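Local coordinates for protein ribose 5-phosphate isomerase (Trypanosoma cruzi, PDB 3M1P) that probably interconverts ribose 5-phosphate and ribulose 5-phosphate as a type B isomerase, in an assembly of four protein chains, at residues A54-A58 with R59-E63; L20-Y23 with V24-G28; G134-R137 with H138-I142. The protein carries 1 engineered substitution. All coordinates share one frame; numbering follows the deposited sequence.

Contact 1 of 3, residues A54-A58 with R59-E63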
loop_
_atom_site.group_PDB
_atom_site.type_symbol
_atom_site.label_atom_id
_atom_site.label_comp_id
_atom_site.label_asym_id
_atom_site.label_seq_id
_atom_site.Cartn_x
_atom_site.Cartn_y
_atom_site.Cartn_z
ATOM N N ALA A 54 -22.646 0.308 -11.852
ATOM C CA ALA A 54 -23.208 1.338 -10.983
ATOM C C ALA A 54 -24.739 1.464 -11.092
ATOM O O ALA A 54 -25.426 1.553 -10.074
ATOM C CB ALA A 54 -22.547 2.671 -11.277
ATOM N N GLU A 55 -25.261 1.486 -12.318
ATOM C CA GLU A 55 -26.709 1.572 -12.529
ATOM C C GLU A 55 -27.430 0.359 -11.944
ATOM O O GLU A 55 -28.466 0.510 -11.302
ATOM C CB GLU A 55 -27.056 1.753 -14.015
ATOM C CG GLU A 55 -26.574 3.056 -14.629
ATOM C CD GLU A 55 -27.349 4.292 -14.176
ATOM O OE1 GLU A 55 -28.443 4.154 -13.573
ATOM O OE2 GLU A 55 -26.859 5.418 -14.447
ATOM N N MET A 56 -26.861 -0.831 -12.138
ATOM C CA MET A 56 -27.416 -2.052 -11.569
ATOM C C MET A 56 -27.528 -1.950 -10.052
ATOM O O MET A 56 -28.549 -2.339 -9.470
ATOM C CB MET A 56 -26.579 -3.258 -11.974
ATOM C CG MET A 56 -26.635 -3.557 -13.463
ATOM S SD MET A 56 -25.459 -4.828 -13.949
ATOM C CE MET A 56 -26.194 -6.278 -13.183
ATOM N N VAL A 57 -26.481 -1.418 -9.419
ATOM C CA VAL A 57 -26.482 -1.196 -7.976
ATOM C C VAL A 57 -27.543 -0.146 -7.591
ATOM O O VAL A 57 -28.355 -0.373 -6.697
ATOM C CB VAL A 57 -25.070 -0.780 -7.448
ATOM C CG1 VAL A 57 -25.164 -0.260 -6.007
ATOM C CG2 VAL A 57 -24.077 -1.942 -7.547
ATOM N N ALA A 58 -27.530 0.999 -8.272
ATOM C CA ALA A 58 -28.502 2.059 -8.009
ATOM C C ALA A 58 -29.961 1.589 -8.190
ATOM O O ALA A 58 -30.815 1.904 -7.348
ATOM C CB ALA A 58 -28.213 3.271 -8.882
ATOM N N ARG A 59 -30.231 0.856 -9.271
ATOM C CA ARG A 59 -31.570 0.307 -9.529
ATOM C C ARG A 59 -31.878 -0.891 -8.629
ATOM O O ARG A 59 -32.993 -1.415 -8.647
ATOM C CB ARG A 59 -31.735 -0.077 -11.008
ATOM C CG ARG A 59 -31.764 1.125 -11.949
ATOM C CD ARG A 59 -32.134 0.730 -13.363
ATOM N NE ARG A 59 -32.249 1.889 -14.252
ATOM C CZ ARG A 59 -33.356 2.615 -14.423
ATOM N NH1 ARG A 59 -34.473 2.333 -13.760
ATOM N NH2 ARG A 59 -33.342 3.641 -15.264
ATOM N N LYS A 60 -30.876 -1.309 -7.851
ATOM C CA LYS A 60 -30.984 -2.423 -6.884
ATOM C C LYS A 60 -31.169 -3.806 -7.530
ATOM O O LYS A 60 -31.645 -4.737 -6.886
ATOM C CB LYS A 60 -32.033 -2.155 -5.788
ATOM C CG LYS A 60 -31.823 -0.856 -4.991
ATOM C CD LYS A 60 -33.085 -0.471 -4.217
ATOM C CE LYS A 60 -32.985 0.939 -3.619
ATOM N NZ LYS A 60 -31.951 1.064 -2.506
ATOM N N GLU A 61 -30.763 -3.932 -8.789
ATOM C CA GLU A 61 -30.736 -5.224 -9.487
ATOM C C GLU A 61 -29.724 -6.171 -8.870
ATOM O O GLU A 61 -29.894 -7.391 -8.924
ATOM C CB GLU A 61 -30.391 -5.036 -10.954
ATOM C CG GLU A 61 -31.515 -4.422 -11.766
ATOM C CD GLU A 61 -31.088 -4.115 -13.172
ATOM O OE1 GLU A 61 -30.285 -4.891 -13.739
ATOM O OE2 GLU A 61 -31.566 -3.094 -13.707
ATOM N N VAL A 62 -28.668 -5.593 -8.297
ATOM C CA VAL A 62 -27.674 -6.332 -7.521
ATOM C C VAL A 62 -27.466 -5.566 -6.225
ATOM O O VAL A 62 -27.858 -4.393 -6.125
ATOM C CB VAL A 62 -26.341 -6.484 -8.297
ATOM C CG1 VAL A 62 -26.568 -7.249 -9.604
ATOM C CG2 VAL A 62 -25.704 -5.119 -8.581
ATOM N N GLU A 63 -26.884 -6.215 -5.224
ATOM C CA GLU A 63 -26.598 -5.533 -3.968
ATOM C C GLU A 63 -25.216 -4.858 -4.010
ATOM O O GLU A 63 -25.033 -3.780 -3.448
ATOM C CB GLU A 63 -26.677 -6.497 -2.777
ATOM C CG GLU A 63 -26.413 -5.828 -1.432
ATOM C CD GLU A 63 -26.447 -6.786 -0.258
ATOM O OE1 GLU A 63 -26.592 -8.006 -0.490
ATOM O OE2 GLU A 63 -26.323 -6.324 0.900
HETATM O O HOH W 1 -28.210 -1.688 -4.395
#

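Contact 2 of 3, residues L20-Y23 with V24-G28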
loop_
_atom_site.group_PDB
_atom_site.type_symbol
_atom_site.label_atom_id
_atom_site.label_comp_id
_atom_site.label_asym_id
_atom_site.label_seq_id
_atom_site.Cartn_x
_atom_site.Cartn_y
_atom_site.Cartn_z
ATOM N N LEU A 20 -11.896 -12.602 -10.313
ATOM C CA LEU A 20 -12.907 -11.799 -9.624
ATOM C C LEU A 20 -14.171 -12.600 -9.347
ATOM O O LEU A 20 -14.698 -12.557 -8.235
ATOM C CB LEU A 20 -13.241 -10.549 -10.442
ATOM C CG LEU A 20 -12.041 -9.689 -10.819
ATOM C CD1 LEU A 20 -12.475 -8.588 -11.772
ATOM C CD2 LEU A 20 -11.336 -9.114 -9.567
ATOM N N ILE A 21 -14.640 -13.334 -10.362
ATOM C CA ILE A 21 -15.803 -14.226 -10.217
ATOM C C ILE A 21 -15.556 -15.217 -9.071
ATOM O O ILE A 21 -16.373 -15.343 -8.154
ATOM C CB ILE A 21 -16.137 -14.975 -11.550
ATOM C CG1 ILE A 21 -16.648 -13.993 -12.605
ATOM C CG2 ILE A 21 -17.156 -16.104 -11.308
ATOM C CD1 ILE A 21 -16.639 -14.529 -14.043
ATOM N N LEU A 22 -14.400 -15.876 -9.117
ATOM C CA LEU A 22 -13.985 -16.793 -8.062
ATOM C C LEU A 22 -13.903 -16.133 -6.675
ATOM O O LEU A 22 -14.404 -16.692 -5.700
ATOM C CB LEU A 22 -12.660 -17.477 -8.437
ATOM C CG LEU A 22 -12.091 -18.475 -7.423
ATOM C CD1 LEU A 22 -13.054 -19.646 -7.191
ATOM C CD2 LEU A 22 -10.692 -18.989 -7.822
ATOM N N TYR A 23 -13.291 -14.949 -6.579
ATOM C CA TYR A 23 -13.141 -14.278 -5.259
ATOM C C TYR A 23 -14.493 -13.941 -4.605
ATOM O O TYR A 23 -14.635 -13.996 -3.375
ATOM C CB TYR A 23 -12.247 -13.020 -5.339
ATOM C CG TYR A 23 -10.866 -13.264 -5.934
ATOM C CD1 TYR A 23 -10.237 -14.518 -5.810
ATOM C CD2 TYR A 23 -10.189 -12.254 -6.617
ATOM C CE1 TYR A 23 -8.984 -14.751 -6.350
ATOM C CE2 TYR A 23 -8.927 -12.476 -7.160
ATOM C CZ TYR A 23 -8.331 -13.732 -7.024
ATOM O OH TYR A 23 -7.084 -13.981 -7.548
ATOM N N VAL A 24 -15.472 -13.594 -5.436
ATOM C CA VAL A 24 -16.829 -13.322 -4.961
ATOM C C VAL A 24 -17.444 -14.591 -4.357
ATOM O O VAL A 24 -17.988 -14.563 -3.249
ATOM C CB VAL A 24 -17.715 -12.744 -6.098
ATOM C CG1 VAL A 24 -19.176 -12.667 -5.664
ATOM C CG2 VAL A 24 -17.192 -11.363 -6.524
ATOM N N LYS A 25 -17.328 -15.703 -5.081
ATOM C CA LYS A 25 -17.771 -16.999 -4.563
ATOM C C LYS A 25 -17.047 -17.373 -3.273
ATOM O O LYS A 25 -17.659 -17.919 -2.356
ATOM C CB LYS A 25 -17.588 -18.097 -5.616
ATOM C CG LYS A 25 -18.519 -17.965 -6.798
ATOM C CD LYS A 25 -18.208 -18.995 -7.849
ATOM C CE LYS A 25 -19.260 -18.953 -8.935
ATOM N NZ LYS A 25 -18.705 -19.500 -10.198
ATOM N N GLU A 26 -15.755 -17.053 -3.190
ATOM C CA GLU A 26 -14.968 -17.401 -1.997
ATOM C C GLU A 26 -15.446 -16.696 -0.734
ATOM O O GLU A 26 -15.293 -17.235 0.360
ATOM C CB GLU A 26 -13.479 -17.133 -2.203
ATOM C CG GLU A 26 -12.813 -18.032 -3.220
ATOM C CD GLU A 26 -11.307 -17.987 -3.092
ATOM O OE1 GLU A 26 -10.624 -17.581 -4.057
ATOM O OE2 GLU A 26 -10.811 -18.353 -2.004
ATOM N N ALA A 27 -16.019 -15.494 -0.890
ATOM C CA ALA A 27 -16.641 -14.761 0.222
ATOM C C ALA A 27 -17.766 -15.541 0.911
ATOM O O ALA A 27 -18.070 -15.310 2.083
ATOM C CB ALA A 27 -17.151 -13.402 -0.257
ATOM N N GLY A 28 -18.380 -16.466 0.179
ATOM C CA GLY A 28 -19.477 -17.274 0.707
ATOM C C GLY A 28 -20.442 -17.689 -0.389
ATOM O O GLY A 28 -20.567 -17.011 -1.407
#

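Contact 3 of 3, residues G134-R137 with H138-I142. With PO4 (phosphate ion), chain C.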
loop_
_atom_site.group_PDB
_atom_site.type_symbol
_atom_site.label_atom_id
_atom_site.label_comp_id
_atom_site.label_asym_id
_atom_site.label_seq_id
_atom_site.Cartn_x
_atom_site.Cartn_y
_atom_site.Cartn_z
ATOM N N GLY A 134 -23.966 0.611 11.203
ATOM C CA GLY A 134 -25.264 1.167 11.580
ATOM C C GLY A 134 -25.174 2.310 12.576
ATOM O O GLY A 134 -26.197 2.882 12.957
ATOM N N GLU A 135 -23.957 2.664 12.987
ATOM C CA GLU A 135 -23.758 3.659 14.047
ATOM C C GLU A 135 -24.217 5.053 13.633
ATOM O O GLU A 135 -24.104 5.438 12.462
ATOM C CB GLU A 135 -22.308 3.663 14.558
ATOM C CG GLU A 135 -21.980 2.468 15.463
ATOM C CD GLU A 135 -20.508 2.386 15.863
ATOM O OE1 GLU A 135 -19.896 3.433 16.175
ATOM O OE2 GLU A 135 -19.957 1.258 15.877
ATOM N N GLU A 136 -24.745 5.785 14.612
ATOM C CA GLU A 136 -25.433 7.066 14.396
ATOM C C GLU A 136 -24.673 8.044 13.489
ATOM O O GLU A 136 -25.247 8.590 12.547
ATOM C CB GLU A 136 -25.783 7.721 15.749
ATOM C CG GLU A 136 -26.480 9.077 15.631
ATOM C CD GLU A 136 -27.007 9.612 16.960
ATOM O OE1 GLU A 136 -26.231 9.683 17.940
ATOM O OE2 GLU A 136 -28.207 9.977 17.011
ATOM N N ARG A 137 -23.389 8.248 13.771
ATOM C CA ARG A 137 -22.585 9.211 13.015
ATOM C C ARG A 137 -22.407 8.842 11.536
ATOM O O ARG A 137 -22.457 9.722 10.682
ATOM C CB ARG A 137 -21.245 9.498 13.709
ATOM C CG ARG A 137 -20.270 8.338 13.740
ATOM C CD ARG A 137 -19.170 8.571 14.755
ATOM N NE ARG A 137 -18.087 7.606 14.581
ATOM C CZ ARG A 137 -18.092 6.376 15.091
ATOM N NH1 ARG A 137 -19.120 5.959 15.817
ATOM N NH2 ARG A 137 -17.064 5.558 14.872
ATOM N N HIS A 138 -22.251 7.547 11.242
ATOM C CA HIS A 138 -22.102 7.073 9.859
ATOM C C HIS A 138 -23.387 7.217 9.053
ATOM O O HIS A 138 -23.341 7.632 7.895
ATOM C CB HIS A 138 -21.567 5.635 9.805
ATOM C CG HIS A 138 -20.360 5.421 10.661
ATOM N ND1 HIS A 138 -20.188 4.301 11.446
ATOM C CD2 HIS A 138 -19.282 6.207 10.888
ATOM C CE1 HIS A 138 -19.050 4.399 12.107
ATOM N NE2 HIS A 138 -18.483 5.549 11.789
ATOM N N VAL A 139 -24.520 6.895 9.681
ATOM C CA VAL A 139 -25.843 7.092 9.078
ATOM C C VAL A 139 -26.055 8.564 8.722
ATOM O O VAL A 139 -26.402 8.892 7.580
ATOM C CB VAL A 139 -26.992 6.571 9.999
ATOM C CG1 VAL A 139 -28.385 6.994 9.466
ATOM C CG2 VAL A 139 -26.908 5.052 10.155
ATOM N N ARG A 140 -25.829 9.446 9.691
ATOM C CA ARG A 140 -25.918 10.885 9.449
ATOM C C ARG A 140 -25.014 11.309 8.272
ATOM O O ARG A 140 -25.448 12.059 7.395
ATOM C CB ARG A 140 -25.588 11.679 10.724
ATOM C CG ARG A 140 -25.698 13.213 10.550
ATOM C CD ARG A 140 -25.307 13.983 11.811
ATOM N NE ARG A 140 -23.901 13.827 12.177
ATOM C CZ ARG A 140 -23.477 13.157 13.246
ATOM N NH1 ARG A 140 -24.357 12.582 14.061
ATOM N NH2 ARG A 140 -22.181 13.050 13.502
ATOM N N ARG A 141 -23.778 10.806 8.233
ATOM C CA ARG A 141 -22.828 11.213 7.182
ATOM C C ARG A 141 -23.198 10.674 5.789
ATOM O O ARG A 141 -23.111 11.394 4.793
ATOM C CB ARG A 141 -21.388 10.853 7.570
ATOM C CG ARG A 141 -20.819 11.736 8.661
ATOM C CD ARG A 141 -19.732 11.017 9.442
ATOM N NE ARG A 141 -19.309 11.760 10.633
ATOM C CZ ARG A 141 -18.544 11.256 11.602
ATOM N NH1 ARG A 141 -18.108 10.002 11.540
ATOM N NH2 ARG A 141 -18.216 12.002 12.642
ATOM N N ILE A 142 -23.614 9.414 5.731
ATOM C CA ILE A 142 -24.142 8.838 4.499
ATOM C C ILE A 142 -25.361 9.625 3.999
ATOM O O ILE A 142 -25.504 9.866 2.802
ATOM C CB ILE A 142 -24.467 7.316 4.664
ATOM C CG1 ILE A 142 -23.161 6.515 4.763
ATOM C CG2 ILE A 142 -25.311 6.816 3.485
ATOM C CD1 ILE A 142 -23.239 5.225 5.559
HETATM P P PO4 C . -14.782 8.364 13.403
HETATM O O1 PO4 C . -14.896 7.044 14.110
HETATM O O2 PO4 C . -16.033 9.174 13.626
HETATM O O3 PO4 C . -14.584 8.135 11.924
HETATM O O4 PO4 C . -13.613 9.136 13.977
#

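Contact 1 of 3, residues A54-A58 with R59-E63
Arg-59 N bonds almost straight back to Glu-55 O at 2.7 Å, and the chain then leaves helix 46-58 through Lys-60, where phi turns positive (68°). With Glu-61 N returning weakly to Met-56 O and Lys-60 N to Val-57 O at 2.9 Å, the turn is a Schellman motif. Lys-60 N reaches its oxygen from above the carbonyl plane. Val-62 N adds a second, long and weak bond to Met-56 O. A water also donates to Val-57 O at 2.7 Å and links it to Val-62 O.

On the inner side Val-62 meets two residues of the last turn. Val-62 CG1 lies 3.7 Å from Met-56 CE. The Met-56 chain is bent at chi3 (70°), which turns the methyl aside from the line of the chain. The other branch, Val-62 CG2, touches Val-57 CG2 at 3.7 Å, with the two side chains crossing at about a right angle. Ala-6 of strand 3-9 packs on both Met-56 and Val-62. Glu-61 crosses Met-56 at about a right angle, with Glu-61 OE1 3.9 Å from Met-56 CG.

The turn joins helix 46-58 to strand 64-69, the end of a beta-alpha-beta connection in the parallel sheet. Glu-63 continues toward the strand, and its carboxylate is bridged to Arg-3. Glu-55 OE2 has a weak hydrogen bond with His-152 of the second subunit. Glu-55 OE1 stays 4.5 Å from Arg-59 NE, well out of the guanidinium plane. That pair probably adds only a diffuse attraction, so the turn probably rests mainly on backbone bonds and apolar contacts.

Contact 2 of 3, residues L20-Y23 with V24-G28
Tyr-23 and Glu-26 both place CG opposite their own carbonyl carbon (chi1 -55° and -67°), and this sends the two side chains the same way from neighbouring turns of helix 17-26. Glu-26 OE1 comes to the edge of the tyrosine ring, in its plane, 3.6 Å from Tyr-23 CD1. The oxygen meets the ring edge and not its face; the ring and carboxylate planes are 57° apart. With CG opposite its backbone N, Leu-22 meets the same oxygen from another direction, Leu-22 CG lying 3.8 Å from Glu-26 OE1. That one oxygen therefore touches both an aromatic edge and an aliphatic branch. The second oxygen, Glu-26 OE2, forms a salt bridge to Arg-121 of helix 117-129. Arg-121 also touches Tyr-23, and it probably helps to hold the acid in place.

The segment belongs to the first helical connection of the alpha/beta fold, a beta-alpha-beta crossover from strand 3-9 to its neighbour 31-35. Leu-20 and Val-24 face strand 3-9, where Ile-7 touches both. Val-24 CG2 also packs at 3.3 Å against Leu-20 O, one turn back.

On another side Lys-25 runs extended alongside Ile-21, both side chains pointing the same way. Lys-25 CG rests 3.6 Å from Ile-21 O. Farther out, Lys-25 NZ passes Ile-21 CG2 at 3.9 Å. Pro-33 of strand 31-35 touches both residues. Beneath these side chains the backbone keeps helical i to i+4 bonds, among them Glu-26 N to Leu-22 O at 2.9 Å and Ala-27 N to Tyr-23 O. Gly-28 then turns away with positive phi. Gly-28 N bonds to Lys-25 O at 3.0 Å.

Contact 3 of 3, residues G134-R137 with H138-I142
Arg-137 and Arg-141 meet one turn apart at the start of helix 136-150, where Glu-135 holds the N-cap position, and together they grip a phosphate ion. From CB, Arg-137 takes the tight rotamer between backbone N and carbonyl carbon (chi1 68°). Arg-137 CB touches Arg-140 NH2 at 3.7 Å and lies over one face of the Arg-141 guanidinium. Arg-137 CG rests over the His-138 ring in a CH-pi contact, 4.0 Å from its centroid. Arg-137 CG also has Arg-141 NH1 at 3.5 Å. Arg-137 CD lies 3.4 Å from phosphate O2. Arg-137 NE donates to the same oxygen, phosphate O2, at 2.8 Å. One face of the guanidinium has His-138 NE2 above it, offset toward the rim, with the two planes 56° apart. At the tip the two nitrogens part. Arg-137 NH2 donates to phosphate O1 at 2.7 Å, while Arg-137 NH1 makes a salt bridge to Glu-135 OE1 at 2.7 Å. All three ends of the guanidinium are thus held, which fixes its rotation.

Second-shell partners set the neighbours. Ser-133 OG bonds His-138 ND1. Asp-45 of the second subunit bridges both Arg-140 and Arg-141. His-11 and Arg-113 of that subunit also bind the ion, so the anion site lies between two chains. The ion probably came from the crystallisation liquor, and its site is consistent with the pocket for a sugar phosphate group.

The guanidinium planes of Arg-137 and Arg-141 stand 86° apart, yet phosphate O2 lies near both planes, and Arg-141 NH1 reaches it at 3.1 Å in a nearly straight bond.

Contact 1 lies at the end of helix 46-58 and in the loop after it, and contact 2 mainly on helix 17-26. Their centres are 19 Å apart, their nearest atoms about 10 Å. Strand 3-9 runs between them in the packing: Ala-6 meets contact 1, while Val-5 and Ile-7 meet contact 2. Contact 3 stands apart on the last helix. Its centre lies 22 Å from that of contact 1 and 28 Å from that of contact 2. It alone of the three binds the phosphate, with help from a second subunit. Contact 1 also reaches that subunit, through a weak hydrogen bond between Glu-55 OE2 and His-152 NE2 of the second subunit.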